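Local coordinates for protein GLB-12 (Caenorhabditis elegans, PDB 4BJA) that binds heme in a globin fold, with axial ligands on both sides of the iron, and acts as a redox signalling globin essential for reproduction in the worm, at residues G55-D64 against R80-F89; I153-E163 against T185-L196. The protein carries 1 engineered substitution. All blocks are in the same frame, centred on the assembly; numbering follows the deposited sequence.

Contact 1. Residues G55-D64 against R80-F89; sequences GLIFLDIVND and RAAMLKMPKF. With HEM (protoporphyrin IX containing Fe), chain B.
Both terminal nitrogens of Arg80, NH1 and NH2, donate to Asp60 OD1 at 3.1 Å, an acceptor in the guanidinium plane approached almost in line with its C-O bond. The reach depends on CG anti to the backbone N (chi1 171°) and a chain extended to NE. Leu59 CB lies over one face of the Arg80 guanidinium, 3.6 Å above the plane and over its centre. Asp64 OD2 makes a longer salt bridge of 3.5 Å to Arg80 NH1, and a water joins NH1 to Asp64 OD1. One modelled Arg155 conformer also pairs with Asp60 OD2.

Leu59 CD2 approaches Phe89 CE2 to 3.5 Å and also touches Met83 CB, while Leu59 CD1 meets Leu84 CD1. Phe89, its CG opposite the backbone N (chi1 -175°), extends its ring between Leu59 and Val62, edge-on to the backbone of Phe58, whose ring meets that of heme ligand His92. Asn63 ND2 bonds to Leu59 O (2.9 Å, 155°) and only weakly to Met83 SD, at 3.4 Å. The contact sets the globin B helix against the CD region and the start of the E helix.

A leucine in place of Arg80 would remove the shared cation, probably leaving Asp64 without its charged mate and Asp60 to rely on Arg155.

The chemistry thus pairs a partly exposed, water-linked charge network with a largely buried apolar layer, exposed at Leu84, reaching Phe58 beside the heme ligand.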
# COMPACT_ATOMS: atom_id res chain seq x y z
N GLY A 55 -15.92 14.58 -16.36
CA GLY A 55 -16.95 14.15 -17.32
C GLY A 55 -16.34 13.73 -18.66
O GLY A 55 -16.67 12.68 -19.17
N LEU A 56 -15.41 14.53 -19.20
CA LEU A 56 -14.81 14.25 -20.54
C LEU A 56 -14.02 12.95 -20.49
O LEU A 56 -14.03 12.15 -21.43
CB LEU A 56 -13.85 15.37 -20.91
CG LEU A 56 -14.60 16.66 -21.30
CD1 LEU A 56 -13.61 17.73 -21.70
CD2 LEU A 56 -15.56 16.35 -22.46
N ILE A 57 -13.31 12.74 -19.37
CA ILE A 57 -12.53 11.53 -19.22
C ILE A 57 -13.44 10.29 -19.08
O ILE A 57 -13.17 9.25 -19.68
CB ILE A 57 -11.47 11.66 -18.09
CG1 ILE A 57 -10.45 12.76 -18.47
CG2 ILE A 57 -10.74 10.26 -17.81
CD1 ILE A 57 -9.50 13.20 -17.38
N PHE A 58 -14.52 10.38 -18.30
CA PHE A 58 -15.46 9.28 -18.24
C PHE A 58 -16.12 9.03 -19.60
O PHE A 58 -16.39 7.88 -19.92
CB PHE A 58 -16.51 9.47 -17.12
CG PHE A 58 -16.07 8.84 -15.85
CD1 PHE A 58 -16.13 7.46 -15.70
CD2 PHE A 58 -15.52 9.64 -14.83
CE1 PHE A 58 -15.71 6.84 -14.48
CE2 PHE A 58 -15.08 9.02 -13.63
CZ PHE A 58 -15.18 7.66 -13.46
N LEU A 59 -16.36 10.08 -20.37
CA LEU A 59 -16.91 9.85 -21.73
C LEU A 59 -15.90 9.03 -22.55
O LEU A 59 -16.26 8.03 -23.17
CB LEU A 59 -17.27 11.15 -22.42
CG LEU A 59 -18.53 11.86 -21.90
CD1 LEU A 59 -18.65 13.26 -22.50
CD2 LEU A 59 -19.79 11.05 -22.17
N ASP A 60 -14.62 9.40 -22.50
CA ASP A 60 -13.60 8.55 -23.17
C ASP A 60 -13.56 7.11 -22.63
O ASP A 60 -13.48 6.16 -23.37
CB ASP A 60 -12.22 9.16 -23.01
CG ASP A 60 -12.04 10.41 -23.83
OD1 ASP A 60 -12.94 10.77 -24.62
OD2 ASP A 60 -10.97 11.06 -23.68
N ILE A 61 -13.62 6.93 -21.31
CA ILE A 61 -13.60 5.59 -20.75
C ILE A 61 -14.72 4.69 -21.31
O ILE A 61 -14.45 3.56 -21.75
CB ILE A 61 -13.76 5.66 -19.21
CG1 ILE A 61 -12.44 6.21 -18.61
CG2 ILE A 61 -14.06 4.25 -18.65
CD1 ILE A 61 -12.58 6.60 -17.11
N VAL A 62 -15.96 5.17 -21.26
CA VAL A 62 -17.08 4.32 -21.65
C VAL A 62 -17.23 4.22 -23.17
O VAL A 62 -17.72 3.22 -23.67
CB VAL A 62 -18.40 4.71 -20.98
CG1 VAL A 62 -18.18 4.74 -19.45
CG2 VAL A 62 -18.92 6.00 -21.51
N ASN A 63 -16.80 5.23 -23.90
CA ASN A 63 -17.00 5.15 -25.35
C ASN A 63 -15.83 4.56 -26.09
O ASN A 63 -16.03 3.90 -27.13
CB ASN A 63 -17.29 6.53 -25.92
CG ASN A 63 -18.67 6.99 -25.60
OD1 ASN A 63 -19.66 6.54 -26.24
ND2 ASN A 63 -18.77 7.94 -24.67
N ASP A 64 -14.62 4.83 -25.61
CA ASP A 64 -13.42 4.46 -26.38
C ASP A 64 -12.62 3.34 -25.76
O ASP A 64 -12.01 2.55 -26.45
CB ASP A 64 -12.52 5.70 -26.61
CG ASP A 64 -13.27 6.86 -27.22
OD1 ASP A 64 -13.97 6.68 -28.23
OD2 ASP A 64 -13.10 7.99 -26.72
N ARG A 80 -22.98 9.72 -27.25
CA ARG A 80 -21.96 10.34 -26.41
C ARG A 80 -22.47 11.69 -25.93
O ARG A 80 -22.39 11.98 -24.75
CB ARG A 80 -20.66 10.49 -27.20
CG ARG A 80 -19.60 11.31 -26.50
CD ARG A 80 -18.22 11.06 -27.11
NE ARG A 80 -17.28 11.92 -26.41
CZ ARG A 80 -16.11 11.55 -25.88
NH1 ARG A 80 -15.64 10.31 -25.99
NH2 ARG A 80 -15.40 12.47 -25.25
N ALA A 81 -23.08 12.47 -26.83
CA ALA A 81 -23.59 13.81 -26.48
C ALA A 81 -24.75 13.89 -25.44
O ALA A 81 -24.97 14.98 -24.87
CB ALA A 81 -23.93 14.62 -27.77
N ALA A 82 -25.45 12.79 -25.19
CA ALA A 82 -26.51 12.76 -24.15
C ALA A 82 -26.11 12.11 -22.83
O ALA A 82 -26.88 12.16 -21.85
CB ALA A 82 -27.74 12.04 -24.68
N MET A 83 -24.95 11.46 -22.81
CA MET A 83 -24.59 10.62 -21.67
C MET A 83 -24.46 11.38 -20.38
O MET A 83 -24.80 10.83 -19.34
CB MET A 83 -23.26 9.91 -21.94
CG MET A 83 -23.41 8.78 -22.94
SD MET A 83 -21.86 7.91 -23.14
CE MET A 83 -22.37 6.84 -24.50
N LEU A 84 -23.93 12.61 -20.43
CA LEU A 84 -23.68 13.36 -19.20
C LEU A 84 -24.98 13.60 -18.41
O LEU A 84 -24.95 13.78 -17.20
CB LEU A 84 -23.00 14.69 -19.50
CG LEU A 84 -21.63 14.52 -20.16
CD1 LEU A 84 -21.13 15.82 -20.81
CD2 LEU A 84 -20.63 14.04 -19.13
N LYS A 85 -26.11 13.57 -19.12
CA LYS A 85 -27.42 13.75 -18.47
C LYS A 85 -28.08 12.50 -17.92
O LYS A 85 -29.07 12.57 -17.19
CB LYS A 85 -28.38 14.43 -19.42
CG LYS A 85 -27.96 15.83 -19.80
CD LYS A 85 -29.23 16.71 -19.94
CE LYS A 85 -28.88 18.16 -20.28
NZ LYS A 85 -28.26 18.24 -21.64
N MET A 86 -27.59 11.35 -18.28
CA MET A 86 -28.17 10.11 -17.81
C MET A 86 -27.78 9.90 -16.35
O MET A 86 -26.65 10.22 -15.95
CB MET A 86 -27.66 8.95 -18.66
CG MET A 86 -28.08 9.09 -20.12
SD MET A 86 -29.88 9.11 -20.31
CE MET A 86 -30.25 7.40 -20.05
N PRO A 87 -28.71 9.37 -15.57
CA PRO A 87 -28.56 9.49 -14.10
C PRO A 87 -27.43 8.73 -13.52
O PRO A 87 -26.73 9.29 -12.66
CB PRO A 87 -29.87 8.92 -13.55
CG PRO A 87 -30.75 8.71 -14.70
CD PRO A 87 -30.06 8.92 -15.99
N LYS A 88 -27.24 7.46 -13.92
CA LYS A 88 -26.15 6.67 -13.29
C LYS A 88 -24.80 7.20 -13.75
O LYS A 88 -23.84 7.24 -12.98
CB LYS A 88 -26.26 5.18 -13.61
CG LYS A 88 -27.49 4.47 -13.07
CD LYS A 88 -27.37 2.93 -13.10
CE LYS A 88 -26.19 2.37 -12.23
NZ LYS A 88 -25.95 0.86 -12.44
N PHE A 89 -24.74 7.62 -15.02
CA PHE A 89 -23.46 8.09 -15.59
C PHE A 89 -23.07 9.49 -15.08
O PHE A 89 -21.96 9.68 -14.53
CB PHE A 89 -23.52 8.02 -17.11
CG PHE A 89 -22.20 8.38 -17.78
CD1 PHE A 89 -21.13 7.47 -17.77
CD2 PHE A 89 -22.02 9.63 -18.36
CE1 PHE A 89 -19.90 7.83 -18.41
CE2 PHE A 89 -20.83 9.99 -19.01
CZ PHE A 89 -19.75 9.09 -18.99
CHA HEM B . -20.55 4.73 -6.80
CHB HEM B . -16.03 6.47 -6.95
CHC HEM B . -14.83 3.09 -10.15
CHD HEM B . -19.47 1.89 -10.58
C1A HEM B . -19.43 5.44 -6.54
C2A HEM B . -19.30 6.45 -5.51
C3A HEM B . -18.03 6.91 -5.58
C4A HEM B . -17.35 6.22 -6.65
CMA HEM B . -17.36 8.01 -4.72
CAA HEM B . -20.43 6.85 -4.51
CBA HEM B . -20.04 6.55 -3.06
CGA HEM B . -19.85 5.10 -2.95
O1A HEM B . -20.74 4.34 -3.42
O2A HEM B . -18.76 4.73 -2.43
C1B HEM B . -15.34 5.65 -7.79
C2B HEM B . -13.89 5.68 -7.96
C3B HEM B . -13.57 4.75 -8.82
C4B HEM B . -14.78 4.10 -9.25
CMB HEM B . -12.93 6.63 -7.23
CAB HEM B . -12.11 4.43 -9.26
CBB HEM B . -11.90 3.81 -10.39
C1C HEM B . -15.97 2.46 -10.53
C2C HEM B . -16.05 1.41 -11.51
C3C HEM B . -17.32 1.07 -11.63
C4C HEM B . -18.11 1.91 -10.76
CMC HEM B . -14.83 0.79 -12.24
CAC HEM B . -17.84 -0.03 -12.58
CBC HEM B . -18.98 -0.62 -12.26
C1D HEM B . -20.18 2.59 -9.68
C2D HEM B . -21.61 2.65 -9.62
C3D HEM B . -21.94 3.52 -8.45
C4D HEM B . -20.67 3.91 -7.90
CMD HEM B . -22.64 1.98 -10.56
CAD HEM B . -23.34 3.95 -7.97
CBD HEM B . -23.55 5.38 -8.48
CGD HEM B . -23.71 5.52 -9.99
O1D HEM B . -24.07 4.56 -10.70
O2D HEM B . -23.48 6.64 -10.48
NA HEM B . -18.22 5.32 -7.24
NB HEM B . -15.88 4.66 -8.60
NC HEM B . -17.25 2.74 -10.10
ND HEM B . -19.65 3.36 -8.64
FE HEM B . -17.77 4.04 -8.64
O HOH W 1 -16.01 9.00 -28.29

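Contact 2. Residues I153-E163 against T185-L196; sequences IERLIPFLTGE and TSQITDVWKKFL
Leu160 CG stands anti to the carbonyl carbon (chi1 -72°) and CD1 points on away from CA (chi2 162°), which together carry CD1 over the indole of Trp192. Leu160 CD1 sits 3.3 Å from the centroid of the five-membered ring of Trp192 and close to its normal, a close CH-pi contact over the face. Leu156 CD1 adds a looser approach, 4.1 Å from Trp192 CZ3. The indole is held at its polar end as well, since NE1 bonds to Thr43.

Further along, Ile157 CD1 packs on Trp192 CB at 3.7 Å and on Lys193 CG, and Ile153 CG1 slides past Leu196 CD1 at 3.8 Å. This is the antiparallel G-H helix pair of the globin fold: the axes of 153-160 and 185-196 approach to 9.6 Å, with 141° between their directions.

No direct hydrogen bond crosses. At the C-terminal end of 153-163, where Gly162 completes a Schellman motif, Thr161 turns CG2 to Thr185 CG2 and Ile188 CG2, and its OG1 accepts from Glu163 N in an ST turn. One water links Thr161 O to Thr185 OG1. A second donates both to Glu163 OE1 and, at 2.6 Å, to Thr189 OG1, which itself donates to Thr185 O from above the carbonyl plane.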
# COMPACT_ATOMS: atom_id res chain seq x y z
N ILE A 153 -4.76 8.78 -15.41
CA ILE A 153 -3.31 8.99 -15.48
C ILE A 153 -2.90 9.53 -16.86
O ILE A 153 -2.08 10.48 -16.98
CB ILE A 153 -2.57 7.68 -15.14
CG1 ILE A 153 -2.72 7.39 -13.63
CG2 ILE A 153 -1.07 7.79 -15.51
CD1 ILE A 153 -2.29 6.01 -13.19
N GLU A 154 -3.48 8.97 -17.92
CA GLU A 154 -3.11 9.40 -19.27
C GLU A 154 -3.69 10.77 -19.67
O GLU A 154 -3.07 11.53 -20.39
CB GLU A 154 -3.61 8.32 -20.28
CG GLU A 154 -2.92 6.98 -20.13
CD GLU A 154 -1.35 7.09 -20.00
OE1 GLU A 154 -0.65 7.60 -20.91
OE2 GLU A 154 -0.81 6.66 -18.95
N ARG A 155 -4.91 11.06 -19.20
CA ARG A 155 -5.69 12.23 -19.65
C ARG A 155 -5.72 13.39 -18.66
O ARG A 155 -5.66 14.55 -19.06
CB ARG A 155 -7.12 11.79 -19.96
CG ARG A 155 -7.25 10.73 -21.06
CD ARG A 155 -7.29 11.38 -22.44
NE ARG A 155 -8.62 11.91 -22.76
CZ ARG A 155 -8.86 13.15 -23.17
NH1 ARG A 155 -7.87 14.02 -23.34
NH2 ARG A 155 -10.11 13.53 -23.42
N LEU A 156 -5.83 13.10 -17.36
CA LEU A 156 -5.90 14.20 -16.38
C LEU A 156 -4.56 14.86 -16.17
O LEU A 156 -4.50 16.10 -16.06
CB LEU A 156 -6.40 13.63 -15.06
CG LEU A 156 -7.08 14.55 -14.04
CD1 LEU A 156 -6.84 14.25 -12.57
CD2 LEU A 156 -7.52 16.00 -14.39
N ILE A 157 -3.48 14.07 -16.15
CA ILE A 157 -2.17 14.63 -15.80
C ILE A 157 -1.70 15.75 -16.76
O ILE A 157 -1.20 16.78 -16.32
CB ILE A 157 -1.09 13.53 -15.60
CG1 ILE A 157 -1.48 12.73 -14.36
CG2 ILE A 157 0.35 14.18 -15.50
CD1 ILE A 157 -0.53 11.59 -14.01
N PRO A 158 -1.91 15.60 -18.08
CA PRO A 158 -1.55 16.74 -18.94
C PRO A 158 -2.33 18.02 -18.68
O PRO A 158 -1.77 19.10 -18.93
CB PRO A 158 -1.85 16.20 -20.36
CG PRO A 158 -1.60 14.74 -20.25
CD PRO A 158 -2.10 14.36 -18.87
N PHE A 159 -3.59 17.96 -18.20
CA PHE A 159 -4.28 19.17 -17.75
C PHE A 159 -3.59 19.73 -16.49
O PHE A 159 -3.40 20.95 -16.36
CB PHE A 159 -5.76 18.91 -17.43
CG PHE A 159 -6.60 18.63 -18.65
CD1 PHE A 159 -6.92 19.67 -19.52
CD2 PHE A 159 -7.08 17.37 -18.90
CE1 PHE A 159 -7.71 19.43 -20.67
CE2 PHE A 159 -7.87 17.12 -20.06
CZ PHE A 159 -8.17 18.15 -20.93
N LEU A 160 -3.21 18.83 -15.58
CA LEU A 160 -2.64 19.24 -14.29
C LEU A 160 -1.28 19.89 -14.47
O LEU A 160 -0.87 20.73 -13.65
CB LEU A 160 -2.48 18.04 -13.35
CG LEU A 160 -3.81 17.53 -12.82
CD1 LEU A 160 -3.62 16.06 -12.28
CD2 LEU A 160 -4.33 18.44 -11.72
N THR A 161 -0.55 19.51 -15.52
CA THR A 161 0.77 20.06 -15.76
C THR A 161 0.68 21.34 -16.60
O THR A 161 1.67 22.09 -16.76
CB THR A 161 1.68 19.09 -16.51
OG1 THR A 161 1.09 18.75 -17.77
CG2 THR A 161 1.97 17.82 -15.67
N GLY A 162 -0.51 21.59 -17.15
CA GLY A 162 -0.69 22.71 -18.06
C GLY A 162 -0.21 22.38 -19.47
O GLY A 162 -0.20 23.25 -20.31
N GLU A 163 0.24 21.17 -19.74
CA GLU A 163 0.64 20.78 -21.07
C GLU A 163 -0.55 20.73 -22.03
O GLU A 163 -0.36 20.84 -23.21
CB GLU A 163 1.28 19.43 -21.06
CG GLU A 163 2.54 19.25 -20.33
CD GLU A 163 2.83 17.76 -20.09
OE1 GLU A 163 2.08 17.04 -19.38
OE2 GLU A 163 3.81 17.30 -20.67
N THR A 185 7.01 19.90 -14.49
CA THR A 185 6.14 18.93 -15.14
C THR A 185 6.44 17.52 -14.67
O THR A 185 5.52 16.72 -14.40
CB THR A 185 6.26 19.04 -16.69
OG1 THR A 185 5.77 20.32 -17.11
CG2 THR A 185 5.42 17.97 -17.37
N SER A 186 7.73 17.21 -14.53
CA SER A 186 8.13 15.91 -14.05
C SER A 186 7.67 15.66 -12.62
O SER A 186 7.19 14.56 -12.30
CB SER A 186 9.66 15.74 -14.18
OG SER A 186 10.02 14.54 -13.55
N GLN A 187 7.82 16.66 -11.76
CA GLN A 187 7.33 16.55 -10.39
C GLN A 187 5.84 16.27 -10.33
O GLN A 187 5.41 15.38 -9.62
CB GLN A 187 7.56 17.85 -9.64
CG GLN A 187 8.91 18.01 -9.04
CD GLN A 187 9.13 19.46 -8.65
OE1 GLN A 187 8.17 20.19 -8.40
NE2 GLN A 187 10.39 19.87 -8.60
N ILE A 188 5.05 17.07 -11.07
CA ILE A 188 3.61 16.96 -10.99
C ILE A 188 3.19 15.58 -11.51
O ILE A 188 2.34 14.90 -10.93
CB ILE A 188 2.93 18.07 -11.83
CG1 ILE A 188 3.22 19.44 -11.21
CG2 ILE A 188 1.44 17.90 -11.87
CD1 ILE A 188 2.79 20.59 -12.14
N THR A 189 3.80 15.17 -12.62
CA THR A 189 3.50 13.86 -13.19
C THR A 189 3.80 12.71 -12.20
O THR A 189 2.96 11.83 -12.00
CB THR A 189 4.30 13.67 -14.52
OG1 THR A 189 3.92 14.69 -15.47
CG2 THR A 189 4.07 12.31 -15.15
N ASP A 190 4.99 12.74 -11.58
CA ASP A 190 5.40 11.67 -10.69
C ASP A 190 4.48 11.64 -9.44
O ASP A 190 4.06 10.56 -9.02
CB ASP A 190 6.89 11.80 -10.30
CG ASP A 190 7.85 11.74 -11.52
OD1 ASP A 190 7.44 11.50 -12.67
OD2 ASP A 190 9.06 11.98 -11.31
N VAL A 191 4.15 12.80 -8.89
CA VAL A 191 3.30 12.85 -7.70
C VAL A 191 1.90 12.32 -8.00
O VAL A 191 1.34 11.53 -7.21
CB VAL A 191 3.25 14.26 -7.07
CG1 VAL A 191 2.23 14.30 -5.99
CG2 VAL A 191 4.63 14.63 -6.50
N TRP A 192 1.32 12.76 -9.13
CA TRP A 192 -0.02 12.32 -9.46
C TRP A 192 -0.02 10.83 -9.77
O TRP A 192 -0.97 10.12 -9.44
CB TRP A 192 -0.61 13.18 -10.63
CG TRP A 192 -1.30 14.37 -10.07
CD1 TRP A 192 -0.76 15.61 -9.85
CD2 TRP A 192 -2.64 14.43 -9.58
NE1 TRP A 192 -1.69 16.44 -9.28
CE2 TRP A 192 -2.86 15.74 -9.11
CE3 TRP A 192 -3.69 13.50 -9.52
CZ2 TRP A 192 -4.10 16.14 -8.57
CZ3 TRP A 192 -4.91 13.91 -9.00
CH2 TRP A 192 -5.10 15.21 -8.51
N LYS A 193 1.04 10.34 -10.40
CA LYS A 193 1.11 8.87 -10.60
C LYS A 193 1.18 8.11 -9.27
O LYS A 193 0.50 7.11 -9.13
CB LYS A 193 2.24 8.46 -11.54
CG LYS A 193 1.93 8.85 -12.99
CD LYS A 193 3.06 8.42 -13.93
CE LYS A 193 2.77 8.81 -15.37
NZ LYS A 193 4.00 8.59 -16.28
N LYS A 194 2.01 8.58 -8.32
CA LYS A 194 2.06 7.89 -7.02
C LYS A 194 0.71 7.92 -6.32
O LYS A 194 0.26 6.90 -5.80
CB LYS A 194 3.12 8.48 -6.12
CG LYS A 194 4.52 8.16 -6.63
CD LYS A 194 5.59 8.63 -5.60
CE LYS A 194 5.45 10.11 -5.19
NZ LYS A 194 6.43 10.51 -4.08
N PHE A 195 0.07 9.09 -6.36
CA PHE A 195 -1.20 9.26 -5.74
C PHE A 195 -2.25 8.34 -6.37
O PHE A 195 -2.96 7.57 -5.68
CB PHE A 195 -1.63 10.76 -5.83
CG PHE A 195 -3.06 11.02 -5.46
CD1 PHE A 195 -3.57 10.64 -4.21
CD2 PHE A 195 -3.93 11.64 -6.38
CE1 PHE A 195 -4.91 10.85 -3.85
CE2 PHE A 195 -5.28 11.84 -6.03
CZ PHE A 195 -5.77 11.46 -4.76
N LEU A 196 -2.40 8.43 -7.69
CA LEU A 196 -3.47 7.69 -8.36
C LEU A 196 -3.23 6.17 -8.28
O LEU A 196 -4.20 5.38 -8.15
CB LEU A 196 -3.62 8.19 -9.78
CG LEU A 196 -4.23 9.60 -9.88
CD1 LEU A 196 -4.22 10.00 -11.32
CD2 LEU A 196 -5.64 9.64 -9.36
O HOH W 2 4.12 21.68 -15.63
O HOH W 3 3.30 14.40 -17.99

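How the contacts relate
Contact 1 closes before contact 2 opens along the chain, and their centres lie 22 Å apart. They share no helix: contact 1 uses 50-65 with the loop before 87-108 and its first turn, contact 2 uses 144-160 and 185-214. Even so, 50-65 and 144-160 touch directly. Ile57 CD1 packs 3.7 Å from Leu156 N, and in one of the two conformers modelled for Arg155 its NH2 makes a 2.6 Å salt bridge to Asp60 OD2. The helix 87-108, which carries the heme ligand His92, later packs its Met100 on Trp192 of contact 2. Both belong to one all-helical globin domain, contact 1 beside the heme pocket, contact 2 farther off, its Leu196 side chain about 8 Å from the heme.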